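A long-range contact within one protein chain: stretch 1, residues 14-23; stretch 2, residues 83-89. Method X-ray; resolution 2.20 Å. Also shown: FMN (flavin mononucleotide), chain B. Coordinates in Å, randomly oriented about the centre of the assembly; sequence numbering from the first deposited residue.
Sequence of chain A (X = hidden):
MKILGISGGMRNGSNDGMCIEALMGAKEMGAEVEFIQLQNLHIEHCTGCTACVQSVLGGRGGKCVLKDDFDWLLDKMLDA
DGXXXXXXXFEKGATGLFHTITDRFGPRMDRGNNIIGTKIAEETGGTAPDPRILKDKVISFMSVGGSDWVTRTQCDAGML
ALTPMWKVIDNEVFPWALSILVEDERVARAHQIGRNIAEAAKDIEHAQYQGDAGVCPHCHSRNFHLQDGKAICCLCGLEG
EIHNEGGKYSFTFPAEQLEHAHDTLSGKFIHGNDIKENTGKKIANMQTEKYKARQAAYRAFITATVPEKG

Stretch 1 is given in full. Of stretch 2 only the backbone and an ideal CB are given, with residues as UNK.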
ATOM      1  N   SER A  14      -5.835  14.891 -14.561  1.00 20.18           N
ATOM      2  CA  SER A  14      -6.476  15.276 -13.309  1.00 20.48           C
ATOM      3  C   SER A  14      -5.696  14.792 -12.084  1.00 21.60           C
ATOM      4  O   SER A  14      -5.607  15.504 -11.078  1.00 20.78           O
ATOM      5  CB  SER A  14      -7.908  14.753 -13.298  1.00 21.62           C
ATOM      6  OG  SER A  14      -8.662  15.358 -14.357  1.00 20.69           O
ATOM      7  N   ASN A  15      -5.129  13.590 -12.134  1.00 19.80           N
ATOM      8  CA  ASN A  15      -4.331  13.139 -10.996  1.00 19.73           C
ATOM      9  C   ASN A  15      -3.108  14.029 -10.779  1.00 23.89           C
ATOM     10  O   ASN A  15      -2.751  14.322  -9.632  1.00 20.39           O
ATOM     11  CB  ASN A  15      -3.923  11.675 -11.172  1.00 19.14           C
ATOM     12  CG  ASN A  15      -5.078  10.718 -10.897  1.00 23.85           C
ATOM     13  OD1 ASN A  15      -5.285  10.290  -9.752  1.00 21.36           O
ATOM     14  ND2 ASN A  15      -5.868  10.417 -11.940  1.00 18.74           N
ATOM     15  N   ASP A  16      -2.446  14.456 -11.864  1.00 21.18           N
ATOM     16  CA  ASP A  16      -1.344  15.405 -11.730  1.00 22.30           C
ATOM     17  C   ASP A  16      -1.809  16.662 -11.014  1.00 21.26           C
ATOM     18  O   ASP A  16      -1.165  17.129 -10.068  1.00 24.42           O
ATOM     19  CB  ASP A  16      -0.779  15.785 -13.108  1.00 20.72           C
ATOM     20  CG  ASP A  16       0.146  14.724 -13.709  1.00 23.43           C
ATOM     21  OD1 ASP A  16       0.223  13.575 -13.213  1.00 20.23           O
ATOM     22  OD2 ASP A  16       0.797  15.042 -14.721  1.00 20.52           O
ATOM     23  N   GLY A  17      -2.926  17.233 -11.473  1.00 23.66           N
ATOM     24  CA  GLY A  17      -3.428  18.478 -10.893  1.00 22.15           C
ATOM     25  C   GLY A  17      -3.756  18.353  -9.418  1.00 24.19           C
ATOM     26  O   GLY A  17      -3.314  19.165  -8.603  1.00 26.97           O
HETATM   27  N   MSE A  18      -4.517  17.322  -9.051  1.00 22.82           N
HETATM   28  CA  MSE A  18      -4.874  17.085  -7.656  1.00 22.16           C
HETATM   29  C   MSE A  18      -3.630  16.878  -6.821  1.00 27.51           C
HETATM   30  O   MSE A  18      -3.533  17.341  -5.678  1.00 22.77           O
HETATM   31  CB  MSE A  18      -5.786  15.860  -7.519  1.00 21.70           C
HETATM   32  CG  MSE A  18      -7.088  16.012  -8.262  1.00 21.74           C
HETATM   33 SE   MSE A  18      -8.284  17.263  -7.333  1.00 33.52          SE
HETATM   34  CE  MSE A  18      -8.868  16.072  -5.889  1.00 27.44           C
ATOM     35  N   CYS A  19      -2.679  16.139  -7.392  1.00 21.68           N
ATOM     36  CA  CYS A  19      -1.427  15.910  -6.694  1.00 23.29           C
ATOM     37  C   CYS A  19      -0.689  17.228  -6.479  1.00 23.35           C
ATOM     38  O   CYS A  19      -0.226  17.529  -5.371  1.00 23.76           O
ATOM     39  CB  CYS A  19      -0.574  14.914  -7.475  1.00 21.35           C
ATOM     40  SG  CYS A  19       0.907  14.407  -6.589  1.00 25.34           S
ATOM     41  N   ILE A  20      -0.594  18.043  -7.524  1.00 22.65           N
ATOM     42  CA  ILE A  20       0.141  19.292  -7.388  1.00 23.86           C
ATOM     43  C   ILE A  20      -0.591  20.241  -6.447  1.00 26.64           C
ATOM     44  O   ILE A  20       0.025  20.912  -5.615  1.00 27.65           O
ATOM     45  CB  ILE A  20       0.390  19.899  -8.777  1.00 23.48           C
ATOM     46  CG1 ILE A  20       1.421  19.031  -9.516  1.00 22.99           C
ATOM     47  CG2 ILE A  20       0.867  21.338  -8.656  1.00 25.13           C
ATOM     48  CD1 ILE A  20       1.400  19.195 -11.019  1.00 22.88           C
ATOM     49  N   GLU A  21      -1.919  20.277  -6.534  1.00 24.07           N
ATOM     50  CA  GLU A  21      -2.704  21.061  -5.590  1.00 27.77           C
ATOM     51  C   GLU A  21      -2.440  20.620  -4.153  1.00 31.88           C
ATOM     52  O   GLU A  21      -2.405  21.446  -3.231  1.00 25.84           O
ATOM     53  CB  GLU A  21      -4.187  20.924  -5.927  1.00 24.66           C
ATOM     54  CG  GLU A  21      -5.114  21.708  -5.041  1.00 36.72           C
ATOM     55  CD  GLU A  21      -5.128  23.178  -5.393  1.00 36.31           C
ATOM     56  OE1 GLU A  21      -5.123  24.002  -4.458  1.00 42.09           O
ATOM     57  OE2 GLU A  21      -5.136  23.503  -6.601  1.00 30.73           O
ATOM     58  N   ALA A  22      -2.279  19.314  -3.933  1.00 24.45           N
ATOM     59  CA  ALA A  22      -1.882  18.866  -2.605  1.00 24.59           C
ATOM     60  C   ALA A  22      -0.486  19.371  -2.272  1.00 26.77           C
ATOM     61  O   ALA A  22      -0.229  19.810  -1.146  1.00 25.74           O
ATOM     62  CB  ALA A  22      -1.962  17.343  -2.504  1.00 23.83           C
ATOM     63  N   LEU A  23       0.424  19.356  -3.246  1.00 24.69           N
ATOM     64  CA  LEU A  23       1.763  19.873  -2.980  1.00 25.20           C
ATOM     65  C   LEU A  23       1.716  21.352  -2.603  1.00 29.50           C
ATOM     66  O   LEU A  23       2.472  21.806  -1.733  1.00 26.91           O
ATOM     67  CB  LEU A  23       2.665  19.638  -4.190  1.00 24.77           C
ATOM     68  CG  LEU A  23       3.054  18.172  -4.449  1.00 24.80           C
ATOM     69  CD1 LEU A  23       4.059  18.077  -5.563  1.00 23.74           C
ATOM     70  CD2 LEU A  23       3.617  17.511  -3.192  1.00 24.06           C
ATOM     71  N   UNK A  83       4.352  11.593   1.939  1.00 32.26           N
ATOM     72  CA  UNK A  83       4.075  11.272   0.542  1.00 22.70           C
ATOM     73  C   UNK A  83       2.588  11.420   0.271  1.00 25.64           C
ATOM     74  O   UNK A  83       1.751  10.962   1.058  1.00 23.84           O
ATOM     75  CB  UNK A  83       4.546   9.857   0.200  1.00 22.70           C
ATOM     76  N   UNK A  84       2.274  12.013  -0.877  1.00 22.20           N
ATOM     77  CA  UNK A  84       0.918  12.124  -1.399  1.00 21.94           C
ATOM     78  C   UNK A  84       0.908  11.430  -2.753  1.00 22.69           C
ATOM     79  O   UNK A  84       1.678  11.789  -3.651  1.00 21.26           O
ATOM     80  CB  UNK A  84       0.467  13.582  -1.509  1.00 21.94           C
ATOM     81  N   UNK A  85       0.075  10.431  -2.901  1.00 20.71           N
ATOM     82  CA  UNK A  85       0.014   9.587  -4.049  1.00 21.85           C
ATOM     83  C   UNK A  85      -1.371   9.653  -4.656  1.00 23.68           C
ATOM     84  O   UNK A  85      -2.320   9.237  -4.049  1.00 21.83           O
ATOM     85  CB  UNK A  85       0.390   8.149  -3.685  1.00 21.85           C
ATOM     86  N   UNK A  86      -1.470  10.173  -5.855  1.00 19.63           N
ATOM     87  CA  UNK A  86      -2.710  10.219  -6.588  1.00 19.50           C
ATOM     88  C   UNK A  86      -2.800   9.189  -7.702  1.00 18.89           C
ATOM     89  O   UNK A  86      -1.996   9.173  -8.553  1.00 23.13           O
ATOM     90  CB  UNK A  86      -2.903  11.621  -7.170  1.00 19.50           C
ATOM     91  N   UNK A  87      -3.792   8.331  -7.676  1.00 20.45           N
ATOM     92  CA  UNK A  87      -3.885   7.258  -8.653  1.00 22.05           C
ATOM     93  C   UNK A  87      -5.227   7.291  -9.361  1.00 18.17           C
ATOM     94  O   UNK A  87      -6.262   7.526  -8.733  1.00 20.74           O
ATOM     95  CB  UNK A  87      -3.673   5.900  -7.982  1.00 22.05           C
ATOM     96  N   UNK A  88      -5.236   7.091 -10.675  1.00 20.74           N
ATOM     97  CA  UNK A  88      -6.493   6.790 -11.368  1.00 24.47           C
ATOM     98  C   UNK A  88      -7.130   5.538 -10.786  1.00 23.25           C
ATOM     99  O   UNK A  88      -6.466   4.700 -10.179  1.00 20.17           O
ATOM    100  CB  UNK A  88      -6.257   6.614 -12.869  1.00 24.47           C
ATOM    101  N   UNK A  89      -8.430   5.411 -10.997  1.00 21.62           N
ATOM    102  CA  UNK A  89      -9.169   4.197 -10.683  1.00 17.91           C
ATOM    103  C   UNK A  89      -9.354   3.414 -11.982  1.00 24.80           C
ATOM    104  O   UNK A  89      -9.866   3.958 -12.968  1.00 19.23           O
ATOM    105  CB  UNK A  89     -10.514   4.515 -10.027  1.00 17.91           C
TER
HETATM  106  N1  FMN B 401     -13.128   5.183 -13.551  1.00 21.79           N
HETATM  107  C2  FMN B 401     -13.911   4.795 -12.554  1.00 23.32           C
HETATM  108  O2  FMN B 401     -14.424   5.762 -11.985  1.00 27.42           O
HETATM  109  N3  FMN B 401     -14.104   3.483 -12.250  1.00 25.99           N
HETATM  110  C4  FMN B 401     -13.447   2.544 -12.969  1.00 22.46           C
HETATM  111  O4  FMN B 401     -13.521   1.338 -12.814  1.00 26.49           O
HETATM  112  C4A FMN B 401     -12.581   2.964 -14.080  1.00 20.73           C
HETATM  113  N5  FMN B 401     -11.923   2.114 -14.830  1.00 22.19           N
HETATM  114  C5A FMN B 401     -11.101   2.471 -15.815  1.00 19.89           C
HETATM  115  C6  FMN B 401     -10.410   1.552 -16.585  1.00 17.83           C
HETATM  116  C7  FMN B 401      -9.562   1.951 -17.609  1.00 22.19           C
HETATM  117  C7M FMN B 401      -8.828   0.936 -18.447  1.00 17.62           C
HETATM  118  C8  FMN B 401      -9.415   3.397 -17.903  1.00 22.87           C
HETATM  119  C8M FMN B 401      -8.520   3.845 -19.025  1.00 18.60           C
HETATM  120  C9  FMN B 401     -10.120   4.309 -17.135  1.00 20.94           C
HETATM  121  C9A FMN B 401     -10.942   3.900 -16.104  1.00 17.75           C
HETATM  122  N10 FMN B 401     -11.666   4.828 -15.349  1.00 18.09           N
HETATM  123  C10 FMN B 401     -12.457   4.368 -14.323  1.00 18.31           C
HETATM  124  C1' FMN B 401     -11.472   6.248 -15.620  1.00 18.32           C
HETATM  125  C2' FMN B 401     -10.172   6.759 -14.983  1.00 21.95           C
HETATM  126  O2' FMN B 401     -10.180   6.681 -13.571  1.00 18.78           O
HETATM  127  C3' FMN B 401      -9.849   8.197 -15.483  1.00 18.42           C
HETATM  128  O3' FMN B 401      -9.631   8.216 -16.867  1.00 22.49           O
HETATM  129  C4' FMN B 401      -8.670   8.842 -14.714  1.00 18.40           C
HETATM  130  O4' FMN B 401      -9.033   9.231 -13.401  1.00 18.68           O
HETATM  131  C5' FMN B 401      -8.099  10.008 -15.503  1.00 18.64           C
HETATM  132  O5' FMN B 401      -7.052  10.640 -14.850  1.00 20.21           O
HETATM  133  P   FMN B 401      -5.890  11.438 -15.396  1.00 19.94           P
HETATM  134  O1P FMN B 401      -5.025  11.731 -14.353  1.00 29.01           O
HETATM  135  O2P FMN B 401      -5.251  10.613 -16.336  1.00 18.53           O
HETATM  136  O3P FMN B 401      -6.548  12.617 -15.863  1.00 19.31           O

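The strand of stretch 2 runs nearly antiparallel to the helix of stretch 1, at 162°, with the axes 7.8 Å apart at closest approach. From 83 to 87 the CA-to-CB bonds alternate between away and toward; 88 points sideways.

Position 83 has extended angles (-137/138). Its CA-to-CB bond points away, and no atom of stretch 1 lies within 5.5 Å of the ideal CB. Stretch 1 sets little limit here; a beta-branched residue would suit the strand. The residue is Ile-83, and it makes no contact with the helix.

Position 84 points toward the helix. The ideal CB lies 4.6 Å from Ala-22 CB and 5.2 Å from Cys-19 SG, with Leu-23 CD2 at 5.3 Å. The surroundings are mostly apolar and the space is modest. Val, Ile, Ala or Cys would be reasonable. The residue is Val-84, chi1 t. Its CG1 packs against Ala-22 CB at 3.8 Å, an apolar contact.

Position 85 points away again, and stretch 1 gives no guidance beyond the extended backbone. Beta-branched or aromatic residues would suit. Phe-85 is found; its side chain makes no contact with stretch 1.

Position 86 is the tightest. Its CA is 5.5 Å from Asn-15 CA, and its ideal CB is 3.7 Å from Asn-15 O and 4.0 Å from Cys-19 CB. A small side chain is favoured, and Asn-15 OD1 offers an acceptor. Ser fits best; Ala, Cys or Thr could be considered. The residue is Ser-86, chi1 t. Its OG donates a hydrogen bond to Asn-15 OD1 at 2.9 Å, while its CB rests 4.1 Å from Cys-19 CB.

Position 87 points away, with Asn-15 OD1 5.0 Å from the ideal CB. Thr, Val or Ser would suit. Thr-87 is found; its OG1 donates a hydrogen bond to O of position 88 at 2.9 Å.

Position 88 points sideways, with Asn-15 ND2 3.9 Å from the ideal CB. Phi of -58° permits proline. Asn-15 OD1 is 3.3 Å from N of position 88 but lies over the peptide plane, so a hydrogen on that N would not point at it. Asn-15 ND2 donates to FMN O1P at 2.9 Å. Pro, Ala or Ser would suit. Pro-88 has no hydrogen on N to share. Its CG lies 3.7 Å from Asn-15 ND2.

Position 89 points sideways, beyond the helix's reach. Its backbone meets the ribityl chain of FMN: O of position 89 accepts a hydrogen bond from FMN O2' at 2.8 Å. Its N donates a weak one to FMN O2' at 3.4 Å, so most kinds except Pro would serve. Ile-89 is found.

Stretch 2 (83-89) IVFSTPI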
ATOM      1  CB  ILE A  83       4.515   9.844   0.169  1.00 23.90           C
ATOM      2  CG1 ILE A  83       5.990   9.624   0.439  1.00 22.34           C
ATOM      3  CG2 ILE A  83       4.192   9.534  -1.270  1.00 21.34           C
ATOM      4  CD1 ILE A  83       6.423   8.225   0.110  1.00 21.82           C
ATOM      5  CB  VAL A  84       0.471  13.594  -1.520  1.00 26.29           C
ATOM      6  CG1 VAL A  84      -0.987  13.686  -1.884  1.00 24.09           C
ATOM      7  CG2 VAL A  84       0.695  14.284  -0.226  1.00 35.47           C
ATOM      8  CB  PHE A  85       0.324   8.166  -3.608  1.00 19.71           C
ATOM      9  CG  PHE A  85       0.818   7.275  -4.686  1.00 19.14           C
ATOM     10  CD1 PHE A  85       1.824   6.389  -4.441  1.00 21.24           C
ATOM     11  CD2 PHE A  85       0.271   7.312  -5.928  1.00 19.04           C
ATOM     12  CE1 PHE A  85       2.276   5.571  -5.417  1.00 18.35           C
ATOM     13  CE2 PHE A  85       0.712   6.487  -6.903  1.00 18.93           C
ATOM     14  CZ  PHE A  85       1.710   5.620  -6.657  1.00 20.25           C
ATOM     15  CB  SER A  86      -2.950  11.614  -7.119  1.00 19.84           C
ATOM     16  OG  SER A  86      -4.237  11.811  -7.563  1.00 21.98           O
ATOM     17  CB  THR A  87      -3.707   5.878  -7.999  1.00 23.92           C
ATOM     18  OG1 THR A  87      -3.785   4.859  -9.007  1.00 22.73           O
ATOM     19  CG2 THR A  87      -4.795   5.637  -6.981  1.00 20.11           C
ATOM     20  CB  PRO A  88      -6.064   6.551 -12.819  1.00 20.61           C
ATOM     21  CG  PRO A  88      -4.659   7.006 -12.914  1.00 17.72           C
ATOM     22  CD  PRO A  88      -4.063   7.019 -11.558  1.00 17.68           C
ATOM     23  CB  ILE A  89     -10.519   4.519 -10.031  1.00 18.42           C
ATOM     24  CG1 ILE A  89     -10.304   5.322  -8.756  1.00 18.79           C
ATOM     25  CG2 ILE A  89     -11.296   3.229  -9.771  1.00 18.49           C
ATOM     26  CD1 ILE A  89     -11.568   5.742  -8.056  1.00 19.42           C
TER
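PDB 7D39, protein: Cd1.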